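2-keto-3-deoxygluconate kinase (Thermotoga maritima, PDB 2AFB) catalyses the ATP-dependent phosphorylation of 2-keto-3-deoxygluconate, as a sugar kinase of the pfkB family. Local coordinates at the interface of chains A and B and the interface of chains A and C. Residues are numbered along the deposited sequence; one frame, centred on the assembly and turned at random. Chains: chain A/B/C, 2-keto-3-deoxygluconate kinase.

Contact 1: the interface of chains A and B. Residues chain A 23, 25, 39, 41; chain B 25, 38-39, 101.
The rings of A:Phe39 and B:Phe39 each receive a leucine methyl from the other subunit at the edge, in the ring plane. CD2 of B:Leu25 lies 3.6 Å from CD2 of A:Phe39, and CD2 of A:Leu25 stands 3.7 Å from CD2 of B:Phe39. The ring of B:Phe39 is also approached obliquely from one side of its plane, where CG2 of A:Val41 sits just outside the CD2-CE2 side of the ring, tightly at 3.2 Å from CD2 of B:Phe39. These residues belong to the beta lid typical of pfkB-family sugar kinases, through which many relatives dimerise; the two-fold symmetry suggests a similar pairing here.

Antiparallel strands 38-44 of the two chains meet at A:Phe39 and B:Phe39. The amide N of A:Phe39 donates to O of B:Phe39 at 3.0 Å, and N of B:Phe39 returns the bond to O of A:Phe39. Both are nearly straight, 167° and 165° at the hydrogen. With CG anti to the carbonyl carbon (chi1 -72°), B:Phe39 carries its ring toward A:Leu25 and A:Val41. Cutting B:Phe39 back to alanine is likely to leave the methyls CG2 of A:Val41 and CD2 of A:Leu25 without their aromatic partner, opening a gap in the apolar layer.

Branched side chains suit this layer because their methyls can fill the spaces around flat rings. A:Leu25 and B:Leu25 meet tip to tip through their CD1 atoms, 3.7 Å apart. Further along, A:Leu23 and B:Phe101 approach from opposite directions, and CD2 of A:Leu23 makes a looser contact with the CE2 and CZ corner of the ring.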
ATOM      1  N   LEU A  23       4.015   6.360  20.418  1.00 26.22           N
ATOM      2  CA  LEU A  23       3.778   6.130  18.992  1.00 24.69           C
ATOM      3  C   LEU A  23       5.016   5.529  18.331  1.00 23.10           C
ATOM      4  O   LEU A  23       6.090   6.119  18.433  1.00 22.55           O
ATOM      5  CB  LEU A  23       3.471   7.448  18.308  1.00 22.96           C
ATOM      6  CG  LEU A  23       3.422   7.391  16.749  1.00 20.05           C
ATOM      7  CD1 LEU A  23       2.286   6.588  16.186  1.00 26.54           C
ATOM      8  CD2 LEU A  23       3.353   8.813  16.202  1.00 28.95           C
ATOM      9  N   LEU A  25       6.867   4.456  14.767  1.00 24.46           N
ATOM     10  CA  LEU A  25       6.847   4.775  13.347  1.00 24.01           C
ATOM     11  C   LEU A  25       7.941   3.961  12.705  1.00 26.85           C
ATOM     12  O   LEU A  25       9.102   4.152  13.025  1.00 24.63           O
ATOM     13  CB  LEU A  25       7.043   6.235  13.133  1.00 20.59           C
ATOM     14  CG  LEU A  25       5.971   7.232  13.651  1.00 25.18           C
ATOM     15  CD1 LEU A  25       6.459   8.603  13.341  1.00 25.82           C
ATOM     16  CD2 LEU A  25       4.568   7.026  13.063  1.00 27.29           C
ATOM     17  N   PHE A  39       5.378   5.497   6.954  1.00 25.27           N
ATOM     18  CA  PHE A  39       5.640   4.809   8.203  1.00 25.35           C
ATOM     19  C   PHE A  39       4.392   4.008   8.579  1.00 27.13           C
ATOM     20  O   PHE A  39       3.281   4.557   8.572  1.00 25.37           O
ATOM     21  CB  PHE A  39       5.883   5.772   9.362  1.00 23.97           C
ATOM     22  CG  PHE A  39       7.178   6.512   9.282  1.00 25.04           C
ATOM     23  CD1 PHE A  39       8.374   5.822   9.198  1.00 24.73           C
ATOM     24  CD2 PHE A  39       7.196   7.927   9.308  1.00 24.02           C
ATOM     25  CE1 PHE A  39       9.600   6.500   9.097  1.00 28.36           C
ATOM     26  CE2 PHE A  39       8.397   8.612   9.238  1.00 28.31           C
ATOM     27  CZ  PHE A  39       9.621   7.890   9.118  1.00 29.06           C
ATOM     28  N   VAL A  41       2.370   2.426  11.522  1.00 25.74           N
ATOM     29  CA  VAL A  41       1.979   3.025  12.782  1.00 27.57           C
ATOM     30  C   VAL A  41       1.543   1.928  13.731  1.00 27.64           C
ATOM     31  O   VAL A  41       0.826   1.042  13.356  1.00 28.39           O
ATOM     32  CB  VAL A  41       0.764   3.978  12.617  1.00 27.06           C
ATOM     33  CG1 VAL A  41       0.143   4.335  13.959  1.00 30.97           C
ATOM     34  CG2 VAL A  41       1.205   5.253  11.905  1.00 29.31           C
TER
ATOM     35  N   LEU B  25       3.283  14.163   8.687  1.00 24.16           N
ATOM     36  CA  LEU B  25       2.721  12.860   8.721  1.00 22.06           C
ATOM     37  C   LEU B  25       1.220  12.963   8.495  1.00 24.27           C
ATOM     38  O   LEU B  25       0.519  13.606   9.241  1.00 22.06           O
ATOM     39  CB  LEU B  25       3.002  12.218  10.073  1.00 21.37           C
ATOM     40  CG  LEU B  25       4.467  11.902  10.378  1.00 27.92           C
ATOM     41  CD1 LEU B  25       4.727  11.542  11.851  1.00 26.60           C
ATOM     42  CD2 LEU B  25       5.047  10.822   9.446  1.00 28.91           C
ATOM     43  N   SER B  38      -1.065   3.681   9.134  1.00 26.04           N
ATOM     44  CA  SER B  38       0.109   4.296   8.539  1.00 26.60           C
ATOM     45  C   SER B  38      -0.031   5.785   8.301  1.00 24.34           C
ATOM     46  O   SER B  38      -1.120   6.315   8.295  1.00 26.80           O
ATOM     47  CB  SER B  38       0.466   3.641   7.218  1.00 30.28           C
ATOM     48  OG  SER B  38      -0.379   4.117   6.222  1.00 28.04           O
ATOM     49  N   PHE B  39       1.113   6.429   8.126  1.00 24.61           N
ATOM     50  CA  PHE B  39       1.193   7.845   7.777  1.00 25.36           C
ATOM     51  C   PHE B  39       2.043   7.954   6.519  1.00 24.84           C
ATOM     52  O   PHE B  39       3.119   7.337   6.431  1.00 24.68           O
ATOM     53  CB  PHE B  39       1.888   8.657   8.852  1.00 26.15           C
ATOM     54  CG  PHE B  39       1.103   8.853  10.069  1.00 23.34           C
ATOM     55  CD1 PHE B  39      -0.128   9.538  10.024  1.00 25.63           C
ATOM     56  CD2 PHE B  39       1.595   8.419  11.289  1.00 27.76           C
ATOM     57  CE1 PHE B  39      -0.872   9.721  11.195  1.00 26.38           C
ATOM     58  CE2 PHE B  39       0.872   8.618  12.481  1.00 24.79           C
ATOM     59  CZ  PHE B  39      -0.366   9.258  12.426  1.00 28.60           C
ATOM     60  N   PHE B 101       1.257  16.587  12.241  1.00 25.18           N
ATOM     61  CA  PHE B 101       0.353  15.546  11.742  1.00 26.87           C
ATOM     62  C   PHE B 101      -0.803  16.279  11.088  1.00 27.53           C
ATOM     63  O   PHE B 101      -1.315  17.228  11.640  1.00 26.04           O
ATOM     64  CB  PHE B 101      -0.190  14.690  12.883  1.00 25.16           C
ATOM     65  CG  PHE B 101       0.878  14.003  13.697  1.00 25.93           C
ATOM     66  CD1 PHE B 101       1.524  14.665  14.728  1.00 27.76           C
ATOM     67  CD2 PHE B 101       1.209  12.692  13.448  1.00 24.16           C
ATOM     68  CE1 PHE B 101       2.510  14.058  15.483  1.00 26.78           C
ATOM     69  CE2 PHE B 101       2.193  12.060  14.174  1.00 27.22           C
ATOM     70  CZ  PHE B 101       2.862  12.739  15.194  1.00 27.01           C
TER

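Contact 2: the interface of chains A and C. Residues chain A 107-108; chain C 280-282, 320-321, 340.
A:Gln108 reaches across to C:Glu281, and its side-chain amide makes a polar link between the subunits. It lies with A:Ser107 in the turn between strands 99-103 and 112-116, and this turn of one pfkB-family subunit inserts between strand 280-283 and helices 308-322 and 334-341 of another. The A-C interface is not an exact two-fold; whether it forms in solution cannot be told from the crystal alone. NE2 of A:Gln108 donates to the backbone O of C:Glu281 at 2.7 Å, almost straight at 176°. The acceptor lies in the plane of the glutamine amide, while the nitrogen stands above the peptide carbonyl plane and is not aimed at a lone pair. The other end of the amide is tied within chain A: the hydroxyl OG of A:Ser107 donates to OE1 of A:Gln108 at 2.7 Å, coming from above the carbonyl plane. With both ends held, the amide is less free to flip or turn. A glutamine suits the place because it offers a donor to a strand carbonyl and an acceptor to its neighbour.

Van der Waals packing surrounds the amide. The chain of A:Gln108 bends at chi2 (77°), bringing its amide round toward strand 280-283 while CB and CG stay against apolar groups. CD2 of C:Leu340 lies 4.0 Å from CB of A:Gln108, part of a branched leucine end whose CD1 and CD2 both lie against the aliphatic stem. CD1 of C:Tyr280 meets CG of A:Gln108 at 4.0 Å, its ring turned 67° from the amide plane. CD2 of C:Leu321 lies beside the backbone O of A:Gln108.

The small, polarisable thiol of C:Cys320 lies against both parts of the glutamine: SG of C:Cys320 is 3.7 Å from CG and 3.3 Å from OE1 of A:Gln108.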
ATOM      1  N   SER A 107      19.877  -9.192   8.668  1.00 24.65           N
ATOM      2  CA  SER A 107      21.144  -9.807   8.522  1.00 22.68           C
ATOM      3  C   SER A 107      22.189  -8.931   9.290  1.00 22.78           C
ATOM      4  O   SER A 107      21.977  -8.638  10.452  1.00 18.56           O
ATOM      5  CB  SER A 107      21.446 -10.050   7.039  1.00 23.29           C
ATOM      6  OG  SER A 107      22.613 -10.884   6.894  1.00 24.86           O
ATOM      7  N   GLN A 108      23.277  -8.498   8.650  1.00 23.23           N
ATOM      8  CA  GLN A 108      24.325  -7.727   9.377  1.00 23.13           C
ATOM      9  C   GLN A 108      23.953  -6.291   9.720  1.00 24.20           C
ATOM     10  O   GLN A 108      24.732  -5.608  10.401  1.00 24.53           O
ATOM     11  CB  GLN A 108      25.631  -7.743   8.589  1.00 23.26           C
ATOM     12  CG  GLN A 108      26.347  -9.090   8.639  1.00 23.71           C
ATOM     13  CD  GLN A 108      25.748 -10.167   7.752  1.00 29.53           C
ATOM     14  OE1 GLN A 108      25.096  -9.880   6.752  1.00 22.06           O
ATOM     15  NE2 GLN A 108      26.023 -11.423   8.091  1.00 24.18           N
TER
ATOM     16  N   TYR C 280      31.066 -13.002   5.156  1.00 28.20           N
ATOM     17  CA  TYR C 280      29.781 -12.806   5.820  1.00 26.78           C
ATOM     18  C   TYR C 280      28.748 -13.756   5.225  1.00 26.37           C
ATOM     19  O   TYR C 280      28.720 -13.997   4.023  1.00 26.14           O
ATOM     20  CB  TYR C 280      29.308 -11.362   5.619  1.00 23.89           C
ATOM     21  CG  TYR C 280      30.222 -10.305   6.190  1.00 28.75           C
ATOM     22  CD1 TYR C 280      30.093  -9.900   7.520  1.00 27.84           C
ATOM     23  CD2 TYR C 280      31.199  -9.695   5.406  1.00 22.51           C
ATOM     24  CE1 TYR C 280      30.925  -8.917   8.073  1.00 30.98           C
ATOM     25  CE2 TYR C 280      32.021  -8.701   5.942  1.00 24.60           C
ATOM     26  CZ  TYR C 280      31.882  -8.336   7.279  1.00 25.47           C
ATOM     27  OH  TYR C 280      32.682  -7.404   7.824  1.00 25.52           O
ATOM     28  N   GLU C 281      27.864 -14.251   6.061  1.00 24.57           N
ATOM     29  CA  GLU C 281      26.726 -14.993   5.557  1.00 28.22           C
ATOM     30  C   GLU C 281      25.537 -14.040   5.586  1.00 24.87           C
ATOM     31  O   GLU C 281      25.223 -13.500   6.618  1.00 22.31           O
ATOM     32  CB  GLU C 281      26.489 -16.222   6.428  1.00 27.74           C
ATOM     33  CG  GLU C 281      25.329 -17.074   5.953  1.00 38.55           C
ATOM     34  CD  GLU C 281      25.014 -18.184   6.898  1.00 44.12           C
ATOM     35  OE1 GLU C 281      25.885 -19.048   7.056  1.00 52.66           O
ATOM     36  OE2 GLU C 281      23.909 -18.179   7.485  1.00 52.88           O
ATOM     37  N   ILE C 282      24.907 -13.796   4.457  1.00 23.98           N
ATOM     38  CA  ILE C 282      23.947 -12.704   4.370  1.00 27.23           C
ATOM     39  C   ILE C 282      22.593 -13.284   4.007  1.00 27.64           C
ATOM     40  O   ILE C 282      22.495 -14.028   3.026  1.00 27.28           O
ATOM     41  CB  ILE C 282      24.368 -11.714   3.243  1.00 28.00           C
ATOM     42  CG1 ILE C 282      25.816 -11.253   3.484  1.00 27.94           C
ATOM     43  CG2 ILE C 282      23.377 -10.550   3.140  1.00 28.40           C
ATOM     44  CD1 ILE C 282      26.341 -10.331   2.394  1.00 29.75           C
ATOM     45  N   CYS C 320      28.574  -5.808   1.980  1.00 23.48           N
ATOM     46  CA  CYS C 320      27.681  -6.657   2.777  1.00 24.65           C
ATOM     47  C   CYS C 320      26.396  -5.929   3.197  1.00 26.23           C
ATOM     48  O   CYS C 320      25.284  -6.415   3.007  1.00 25.97           O
ATOM     49  CB  CYS C 320      28.401  -7.182   4.027  1.00 26.80           C
ATOM     50  SG  CYS C 320      27.332  -8.073   5.216  1.00 24.58           S
ATOM     51  N   LEU C 321      26.562  -4.759   3.780  1.00 28.66           N
ATOM     52  CA  LEU C 321      25.423  -3.952   4.236  1.00 25.45           C
ATOM     53  C   LEU C 321      24.493  -3.548   3.102  1.00 25.83           C
ATOM     54  O   LEU C 321      23.270  -3.560   3.275  1.00 24.24           O
ATOM     55  CB  LEU C 321      25.880  -2.734   5.033  1.00 26.43           C
ATOM     56  CG  LEU C 321      26.464  -3.021   6.435  1.00 25.37           C
ATOM     57  CD1 LEU C 321      27.231  -1.839   6.973  1.00 35.86           C
ATOM     58  CD2 LEU C 321      25.383  -3.389   7.442  1.00 29.15           C
ATOM     59  N   LEU C 340      30.541  -2.586  11.675  1.00 29.29           N
ATOM     60  CA  LEU C 340      30.485  -3.958  11.178  1.00 27.87           C
ATOM     61  C   LEU C 340      31.906  -4.497  10.982  1.00 27.51           C
ATOM     62  O   LEU C 340      32.256  -5.521  11.531  1.00 28.39           O
ATOM     63  CB  LEU C 340      29.698  -4.023   9.870  1.00 25.45           C
ATOM     64  CG  LEU C 340      29.604  -5.429   9.278  1.00 25.48           C
ATOM     65  CD1 LEU C 340      29.027  -6.410  10.260  1.00 27.48           C
ATOM     66  CD2 LEU C 340      28.804  -5.363   8.020  1.00 20.64           C
TER

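The C-alpha centres of contact 1 and contact 2 are about 29 Å apart, and the two patches share no residue position. Chain A takes part in both, so it bridges B and C in the six-copy assembly. Contact 1 pairs like with like, strand 38-44 against its own copy, whereas contact 2 sets a turn against a different surface, formed by a strand and two helices. B:Phe101 of contact 1 is on strand 99-103 of chain B; the same strand of chain A leads into the turn bearing A:Ser107 and A:Gln108, so the lid of one subunit contributes to both interfaces.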